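Local coordinates for MSM0271 protein (Mycobacterium smegmatis, PDB 5SUH) that forms part of the protein shell of a mycobacterial microcompartment, as a tandem BMC-domain subunit of a double-ringed trimeric assembly, at residues L156-Q169 against T197-Y211. Sequence-based numbering, arbitrary orientation.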
loop_
_atom_site.group_PDB
_atom_site.type_symbol
_atom_site.label_atom_id
_atom_site.label_comp_id
_atom_site.label_asym_id
_atom_site.label_seq_id
_atom_site.Cartn_x
_atom_site.Cartn_y
_atom_site.Cartn_z
ATOM N N LEU A 156 -13.206 -15.060 1.700
ATOM C CA LEU A 156 -13.284 -14.768 0.279
ATOM C C LEU A 156 -13.474 -13.252 0.108
ATOM O O LEU A 156 -12.835 -12.642 -0.741
ATOM C CB LEU A 156 -14.432 -15.538 -0.382
ATOM C CG LEU A 156 -14.321 -15.817 -1.878
ATOM C CD1 LEU A 156 -15.289 -16.900 -2.279
ATOM C CD2 LEU A 156 -14.590 -14.571 -2.673
ATOM N N ASN A 157 -14.316 -12.636 0.938
ATOM C CA ASN A 157 -14.617 -11.207 0.792
ATOM C C ASN A 157 -13.471 -10.246 1.119
ATOM O O ASN A 157 -13.582 -9.067 0.801
ATOM C CB ASN A 157 -15.842 -10.806 1.622
ATOM C CG ASN A 157 -17.142 -11.270 0.988
ATOM O OD1 ASN A 157 -17.349 -11.099 -0.223
ATOM N ND2 ASN A 157 -18.039 -11.844 1.800
ATOM N N ARG A 158 -12.423 -10.688 1.815
ATOM C CA ARG A 158 -11.319 -9.764 2.105
ATOM C C ARG A 158 -10.128 -9.912 1.128
ATOM O O ARG A 158 -9.154 -9.164 1.208
ATOM C CB ARG A 158 -10.831 -9.919 3.533
ATOM C CG ARG A 158 -11.889 -10.381 4.488
ATOM C CD ARG A 158 -11.375 -10.288 5.910
ATOM N NE ARG A 158 -9.946 -10.556 6.026
ATOM C CZ ARG A 158 -9.254 -10.383 7.149
ATOM N NH1 ARG A 158 -7.948 -10.629 7.171
ATOM N NH2 ARG A 158 -9.870 -9.970 8.254
ATOM N N ASN A 159 -10.212 -10.857 0.196
ATOM C CA ASN A 159 -9.199 -10.950 -0.854
ATOM C C ASN A 159 -9.779 -10.393 -2.158
ATOM O O ASN A 159 -9.113 -10.384 -3.197
ATOM C CB ASN A 159 -8.750 -12.411 -1.082
ATOM C CG ASN A 159 -8.108 -13.059 0.165
ATOM O OD1 ASN A 159 -8.379 -14.224 0.479
ATOM N ND2 ASN A 159 -7.287 -12.293 0.890
ATOM N N ARG A 160 -11.025 -9.920 -2.075
ATOM C CA ARG A 160 -11.729 -9.270 -3.188
ATOM C C ARG A 160 -12.005 -7.845 -2.714
ATOM O O ARG A 160 -12.084 -7.655 -1.483
ATOM C CB ARG A 160 -13.018 -10.002 -3.518
ATOM C CG ARG A 160 -12.876 -11.510 -3.692
ATOM C CD ARG A 160 -11.764 -11.870 -4.646
ATOM N NE ARG A 160 -11.186 -13.167 -4.316
ATOM C CZ ARG A 160 -10.036 -13.599 -4.813
ATOM N NH1 ARG A 160 -9.385 -12.826 -5.667
ATOM N NH2 ARG A 160 -9.540 -14.789 -4.461
ATOM N N GLN A 161 -12.119 -6.848 -3.612
ATOM C CA GLN A 161 -12.532 -5.536 -3.101
ATOM C C GLN A 161 -13.833 -4.856 -3.627
ATOM O O GLN A 161 -14.175 -3.765 -3.137
ATOM C CB GLN A 161 -11.379 -4.519 -3.233
ATOM C CG GLN A 161 -9.891 -4.995 -3.035
ATOM C CD GLN A 161 -9.703 -6.076 -1.935
ATOM O OE1 GLN A 161 -9.290 -7.194 -2.219
ATOM N NE2 GLN A 161 -10.058 -5.743 -0.693
ATOM N N ALA A 162 -14.618 -5.490 -4.506
ATOM C CA ALA A 162 -15.843 -4.829 -5.012
ATOM C C ALA A 162 -17.106 -5.281 -4.270
ATOM O O ALA A 162 -17.220 -5.075 -3.056
ATOM C CB ALA A 162 -15.997 -5.075 -6.527
ATOM N N SER A 163 -18.069 -5.861 -4.996
ATOM C CA SER A 163 -19.264 -6.423 -4.343
ATOM C C SER A 163 -18.836 -7.635 -3.558
ATOM O O SER A 163 -17.688 -8.110 -3.673
ATOM C CB SER A 163 -20.402 -6.822 -5.290
ATOM O OG SER A 163 -21.236 -5.741 -5.643
ATOM N N MET A 164 -19.769 -8.131 -2.758
ATOM C CA MET A 164 -19.463 -9.191 -1.833
ATOM C C MET A 164 -20.439 -10.324 -1.983
ATOM O O MET A 164 -21.586 -10.125 -2.393
ATOM C CB MET A 164 -19.475 -8.642 -0.404
ATOM C CG MET A 164 -18.477 -7.487 -0.213
ATOM S SD MET A 164 -18.528 -6.666 1.394
ATOM C CE MET A 164 -20.166 -5.961 1.395
ATOM N N ILE A 165 -19.975 -11.518 -1.635
ATOM C CA ILE A 165 -20.832 -12.684 -1.649
ATOM C C ILE A 165 -21.273 -12.962 -0.218
ATOM O O ILE A 165 -20.497 -12.772 0.726
ATOM C CB ILE A 165 -20.111 -13.891 -2.251
ATOM C CG1 ILE A 165 -21.086 -15.043 -2.468
ATOM C CG2 ILE A 165 -18.898 -14.275 -1.400
ATOM C CD1 ILE A 165 -20.542 -16.135 -3.321
ATOM N N LEU A 166 -22.543 -13.323 -0.058
ATOM C CA LEU A 166 -23.134 -13.623 1.258
ATOM C C LEU A 166 -23.258 -15.135 1.508
ATOM O O LEU A 166 -23.417 -15.916 0.556
ATOM C CB LEU A 166 -24.504 -12.957 1.381
ATOM C CG LEU A 166 -24.520 -11.434 1.274
ATOM C CD1 LEU A 166 -25.950 -10.929 1.356
ATOM C CD2 LEU A 166 -23.644 -10.775 2.348
ATOM N N PRO A 167 -23.184 -15.556 2.782
ATOM C CA PRO A 167 -23.271 -17.005 3.069
ATOM C C PRO A 167 -24.584 -17.577 2.547
ATOM O O PRO A 167 -25.600 -16.903 2.705
ATOM C CB PRO A 167 -23.202 -17.085 4.602
ATOM C CG PRO A 167 -22.548 -15.788 5.042
ATOM C CD PRO A 167 -22.997 -14.748 4.002
ATOM N N GLY A 168 -24.574 -18.732 1.880
ATOM C CA GLY A 168 -25.818 -19.293 1.370
ATOM C C GLY A 168 -26.008 -19.132 -0.127
ATOM O O GLY A 168 -26.794 -19.837 -0.766
ATOM N N GLN A 169 -25.314 -18.155 -0.689
ATOM C CA GLN A 169 -25.344 -17.966 -2.118
ATOM C C GLN A 169 -24.495 -19.055 -2.823
ATOM O O GLN A 169 -23.603 -19.681 -2.205
ATOM C CB GLN A 169 -24.825 -16.578 -2.469
ATOM C CG GLN A 169 -25.768 -15.413 -2.126
ATOM C CD GLN A 169 -25.264 -14.114 -2.752
ATOM O OE1 GLN A 169 -24.249 -13.534 -2.335
ATOM N NE2 GLN A 169 -25.950 -13.683 -3.807
ATOM N N THR A 197 -24.144 -11.331 -9.021
ATOM C CA THR A 197 -23.229 -10.435 -8.341
ATOM C C THR A 197 -21.810 -10.659 -8.860
ATOM O O THR A 197 -21.277 -11.755 -8.739
ATOM C CB THR A 197 -23.242 -10.673 -6.832
ATOM O OG1 THR A 197 -24.583 -10.568 -6.323
ATOM C CG2 THR A 197 -22.324 -9.682 -6.158
ATOM N N VAL A 198 -21.205 -9.642 -9.455
ATOM C CA VAL A 198 -19.816 -9.740 -9.890
ATOM C C VAL A 198 -18.879 -9.462 -8.708
ATOM O O VAL A 198 -18.745 -8.318 -8.252
ATOM C CB VAL A 198 -19.556 -8.792 -11.046
ATOM C CG1 VAL A 198 -18.131 -8.932 -11.544
ATOM C CG2 VAL A 198 -20.556 -9.090 -12.158
ATOM N N VAL A 199 -18.275 -10.526 -8.186
ATOM C CA VAL A 199 -17.493 -10.440 -6.957
ATOM C C VAL A 199 -16.073 -9.985 -7.235
ATOM O O VAL A 199 -15.500 -9.191 -6.496
ATOM C CB VAL A 199 -17.481 -11.794 -6.201
ATOM C CG1 VAL A 199 -16.603 -11.730 -4.979
ATOM C CG2 VAL A 199 -18.895 -12.198 -5.805
ATOM N N ASP A 200 -15.517 -10.484 -8.320
ATOM C CA ASP A 200 -14.170 -10.136 -8.699
ATOM C C ASP A 200 -13.964 -10.551 -10.144
ATOM O O ASP A 200 -14.532 -11.564 -10.566
ATOM C CB ASP A 200 -13.163 -10.831 -7.779
ATOM C CG ASP A 200 -11.761 -10.251 -7.899
ATOM O OD1 ASP A 200 -11.636 -9.092 -8.337
ATOM O OD2 ASP A 200 -10.786 -10.946 -7.547
ATOM N N VAL A 201 -13.169 -9.775 -10.889
ATOM C CA VAL A 201 -12.774 -10.115 -12.257
ATOM C C VAL A 201 -11.294 -9.841 -12.399
ATOM O O VAL A 201 -10.884 -8.679 -12.432
ATOM C CB VAL A 201 -13.517 -9.291 -13.352
ATOM C CG1 VAL A 201 -13.223 -9.872 -14.731
ATOM C CG2 VAL A 201 -14.984 -9.304 -13.128
ATOM N N GLN A 202 -10.477 -10.885 -12.505
ATOM C CA GLN A 202 -9.036 -10.664 -12.661
ATOM C C GLN A 202 -8.667 -10.812 -14.140
ATOM O O GLN A 202 -8.667 -11.925 -14.671
ATOM C CB GLN A 202 -8.257 -11.653 -11.814
ATOM C CG GLN A 202 -6.894 -11.157 -11.345
ATOM C CD GLN A 202 -6.072 -12.249 -10.661
ATOM O OE1 GLN A 202 -6.565 -12.977 -9.789
ATOM N NE2 GLN A 202 -4.802 -12.342 -11.033
ATOM N N MET A 203 -8.391 -9.704 -14.824
ATOM C CA MET A 203 -8.139 -9.785 -16.265
ATOM C C MET A 203 -6.671 -9.568 -16.693
ATOM O O MET A 203 -6.378 -9.478 -17.880
ATOM C CB MET A 203 -9.066 -8.837 -17.012
ATOM C CG MET A 203 -8.837 -7.390 -16.774
ATOM S SD MET A 203 -10.125 -6.463 -17.590
ATOM C CE MET A 203 -11.442 -6.759 -16.480
ATOM N N ILE A 204 -5.769 -9.452 -15.722
ATOM C CA ILE A 204 -4.351 -9.188 -15.970
ATOM C C ILE A 204 -3.450 -10.249 -15.331
ATOM O O ILE A 204 -3.529 -10.483 -14.131
ATOM C CB ILE A 204 -3.932 -7.836 -15.410
ATOM C CG1 ILE A 204 -4.703 -6.711 -16.083
ATOM C CG2 ILE A 204 -2.453 -7.638 -15.610
ATOM C CD1 ILE A 204 -4.455 -5.367 -15.420
ATOM N N GLY A 205 -2.577 -10.865 -16.123
ATOM C CA GLY A 205 -1.668 -11.888 -15.626
ATOM C C GLY A 205 -1.495 -13.084 -16.562
ATOM O O GLY A 205 -1.838 -13.043 -17.749
ATOM N N ALA A 206 -0.994 -14.182 -16.014
ATOM C CA ALA A 206 -0.876 -15.400 -16.797
ATOM C C ALA A 206 -2.256 -16.054 -17.044
ATOM O O ALA A 206 -2.447 -16.707 -18.071
ATOM C CB ALA A 206 0.043 -16.362 -16.116
ATOM N N ALA A 207 -3.210 -15.863 -16.130
ATOM C CA ALA A 207 -4.562 -16.455 -16.268
ATOM C C ALA A 207 -5.622 -15.503 -15.768
ATOM O O ALA A 207 -5.369 -14.698 -14.883
ATOM C CB ALA A 207 -4.683 -17.796 -15.516
ATOM N N GLY A 208 -6.796 -15.542 -16.379
ATOM C CA GLY A 208 -7.893 -14.714 -15.906
ATOM C C GLY A 208 -8.793 -15.494 -14.956
ATOM O O GLY A 208 -8.980 -16.705 -15.103
ATOM N N ARG A 209 -9.357 -14.799 -13.979
ATOM C CA ARG A 209 -10.255 -15.445 -13.033
ATOM C C ARG A 209 -11.527 -14.623 -12.826
ATOM O O ARG A 209 -11.489 -13.386 -12.629
ATOM C CB ARG A 209 -9.552 -15.679 -11.691
ATOM C CG ARG A 209 -8.465 -16.754 -11.729
ATOM C CD ARG A 209 -7.095 -16.150 -11.952
ATOM N NE ARG A 209 -6.027 -17.153 -11.979
ATOM C CZ ARG A 209 -4.856 -16.976 -11.364
ATOM N NH1 ARG A 209 -4.637 -15.855 -10.661
ATOM N NH2 ARG A 209 -3.929 -17.912 -11.415
ATOM N N LEU A 210 -12.650 -15.336 -12.840
ATOM C CA LEU A 210 -13.963 -14.736 -12.691
ATOM C C LEU A 210 -14.657 -15.330 -11.449
ATOM O O LEU A 210 -14.713 -16.554 -11.291
ATOM C CB LEU A 210 -14.785 -14.987 -13.964
ATOM C CG LEU A 210 -16.197 -14.397 -14.063
ATOM C CD1 LEU A 210 -16.166 -12.903 -13.718
ATOM C CD2 LEU A 210 -16.804 -14.628 -15.445
ATOM N N TYR A 211 -15.165 -14.461 -10.569
ATOM C CA TYR A 211 -15.945 -14.862 -9.384
ATOM C C TYR A 211 -17.348 -14.252 -9.465
ATOM O O TYR A 211 -17.508 -13.028 -9.431
ATOM C CB TYR A 211 -15.292 -14.395 -8.080
ATOM C CG TYR A 211 -14.015 -15.070 -7.634
ATOM C CD1 TYR A 211 -12.788 -14.770 -8.245
ATOM C CD2 TYR A 211 -14.002 -15.904 -6.522
ATOM C CE1 TYR A 211 -11.597 -15.348 -7.796
ATOM C CE2 TYR A 211 -12.827 -16.477 -6.065
ATOM C CZ TYR A 211 -11.630 -16.205 -6.710
ATOM O OH TYR A 211 -10.465 -16.779 -6.244
#
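R160 spans the two strands 197-202 and 208-214, meeting D200 on the first and laying its guanidinium over one face of the Y211 ring on the second, the two planes 30° apart and CZ of R160 3.6 Å from CZ of Y211, near the ring's hydroxyl end. A bend at chi2 (-51°) takes the R160 chain past V199, where CG lies 3.9 Å from V199 CG1, and brings NH1 to D200. That salt bridge, R160 NH1 to D200 OD2, measures 3.0 Å; its N-H...O angle of 141° and the tilt of the carboxylate oxygen from the guanidinium plane make it a bent bond. The backbone N of V199, and weakly that of D200, bond to the Y211 carbonyl O, a classic beta bulge that sets both residues opposite Y211. Next to the arginine, L156 CD2 packs 4.1 Å from Y211 CD2 and also touches V199 CG1, while V199 CG2 meets I165 CB; L171 of strand 170-177 also touches L156 and I165. I165 is held by N157, whose amide bonds both its N and its O. T197 CG2 packs closely too, 3.6 Å from S163 CB.

The contact is looser at the T197 hydroxyl, where Q169 NE2 stays 4.2 Å from OG1. S163 also packs on P60 of the fourth subunit.

Y211 OH hydrogen-bonds E79 of the third subunit, which also makes a long, weak ion pair with R160. The buried arginine charge is thus probably balanced mainly by D200 and partly by E79, linking the fastening of this BMC-domain loop to the joint between subunits.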